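Local coordinates for protein aquaporin aqpM (Methanothermobacter marburgensis str. Marburg, PDB 2F2B) that forms a homotetrameric membrane channel that lets water flow in both directions along osmotic gradients and also passes some glycerol, at residues 134-138 and 221-225. Numbering follows the deposited sequence.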
# COMPACT_ATOMS: atom_id res chain seq x y z
N ALA A 134 8.68 7.95 -20.10
CA ALA A 134 9.01 9.37 -20.20
C ALA A 134 7.79 10.22 -19.83
O ALA A 134 6.66 9.90 -20.18
CB ALA A 134 9.47 9.71 -21.62
N THR A 135 8.04 11.32 -19.11
CA THR A 135 6.96 12.21 -18.70
C THR A 135 6.69 13.30 -19.74
O THR A 135 7.61 13.98 -20.19
CB THR A 135 7.29 12.91 -17.36
OG1 THR A 135 8.53 13.62 -17.49
CG2 THR A 135 7.40 11.89 -16.23
N ALA A 136 5.42 13.44 -20.12
CA ALA A 136 5.01 14.46 -21.09
C ALA A 136 3.54 14.80 -20.85
O ALA A 136 2.80 13.98 -20.31
CB ALA A 136 5.20 13.95 -22.52
N PRO A 137 3.11 16.01 -21.22
CA PRO A 137 1.71 16.38 -21.01
C PRO A 137 0.79 15.35 -21.67
O PRO A 137 1.04 14.91 -22.79
CB PRO A 137 1.61 17.76 -21.66
CG PRO A 137 2.98 18.32 -21.47
CD PRO A 137 3.87 17.14 -21.80
N PHE A 138 -0.27 14.97 -20.96
CA PHE A 138 -1.21 14.00 -21.51
C PHE A 138 -2.17 14.68 -22.48
O PHE A 138 -2.18 15.91 -22.60
CB PHE A 138 -1.96 13.30 -20.37
CG PHE A 138 -1.23 12.09 -19.83
CD1 PHE A 138 0.03 12.22 -19.26
CD2 PHE A 138 -1.78 10.82 -19.96
CE1 PHE A 138 0.74 11.10 -18.82
CE2 PHE A 138 -1.08 9.69 -19.52
CZ PHE A 138 0.18 9.83 -18.96
N TYR A 221 9.47 19.61 -24.47
CA TYR A 221 8.69 19.64 -23.23
C TYR A 221 9.58 19.67 -21.99
O TYR A 221 9.09 19.91 -20.88
CB TYR A 221 7.79 18.41 -23.13
CG TYR A 221 6.75 18.26 -24.21
CD1 TYR A 221 5.70 19.17 -24.33
CD2 TYR A 221 6.79 17.18 -25.10
CE1 TYR A 221 4.72 19.02 -25.31
CE2 TYR A 221 5.81 17.01 -26.07
CZ TYR A 221 4.78 17.93 -26.17
OH TYR A 221 3.80 17.76 -27.13
N TYR A 222 10.87 19.43 -22.17
CA TYR A 222 11.79 19.37 -21.04
C TYR A 222 11.77 20.56 -20.08
O TYR A 222 11.93 20.36 -18.88
CB TYR A 222 13.22 19.09 -21.53
CG TYR A 222 14.15 18.64 -20.42
CD1 TYR A 222 13.80 17.56 -19.60
CD2 TYR A 222 15.34 19.31 -20.15
CE1 TYR A 222 14.62 17.16 -18.54
CE2 TYR A 222 16.17 18.91 -19.10
CZ TYR A 222 15.80 17.84 -18.30
OH TYR A 222 16.60 17.46 -17.24
N SER A 223 11.57 21.77 -20.58
CA SER A 223 11.55 22.94 -19.70
C SER A 223 10.48 22.81 -18.62
O SER A 223 10.63 23.34 -17.51
CB SER A 223 11.34 24.23 -20.51
OG SER A 223 10.13 24.18 -21.26
N ILE A 224 9.39 22.12 -18.93
CA ILE A 224 8.31 21.91 -17.97
C ILE A 224 8.85 21.18 -16.74
O ILE A 224 8.56 21.54 -15.60
CB ILE A 224 7.19 21.04 -18.57
CG1 ILE A 224 6.45 21.80 -19.67
CG2 ILE A 224 6.23 20.57 -17.47
CD1 ILE A 224 5.48 20.95 -20.45
N TYR A 225 9.65 20.15 -17.01
CA TYR A 225 10.21 19.29 -15.98
C TYR A 225 11.50 19.78 -15.33
O TYR A 225 12.09 19.09 -14.50
CB TYR A 225 10.37 17.90 -16.57
CG TYR A 225 9.06 17.41 -17.14
CD1 TYR A 225 8.00 17.06 -16.29
CD2 TYR A 225 8.82 17.43 -18.52
CE1 TYR A 225 6.75 16.73 -16.80
CE2 TYR A 225 7.56 17.10 -19.03
CZ TYR A 225 6.53 16.76 -18.17
OH TYR A 225 5.29 16.46 -18.66
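Two CH-pi contacts form where residues 134-138 meet residues 221-225. Thr135 CB lies 4.2 Å from the centroid of the Tyr225 ring, over its face. Pro137 CD sits in the same way over Tyr221, 4.0 Å from the ring centroid. Each tyrosine thus offers a flat surface to the extended loop.

Apolar contacts add to this. Pro137 CG touches Ile224 CD1 at 3.8 Å, so the proline ring meets both Tyr221 and Ile224. Ala136 CB approaches Tyr221 CD2 more loosely, at 4.4 Å.

No hydrogen bond joins the two segments. Tyr225 OH lies 3.2 Å from Ala136 CA. Tyr225 OH is hydrogen-bonded to Ser194 O, and Thr135 to helix 200-214, through OG1 to Thr203 OG1 and through O to Tyr207 OH, which ties both segments to the region around the second NPA motif, Asn199-Pro200-Ala201, a signature of the aquaporin pore-forming loops.

The contact joins the loop before helix 143-166, predicted to be extracellular, to the start of helix 224-243, the last membrane helix. Helix 200-214 touches Thr135, Tyr221 and Tyr225 through Arg202 and Tyr207, while helix 143-166 packs against Pro137, Ile224 and Tyr225 through Tyr143, Ala146 and Glu150.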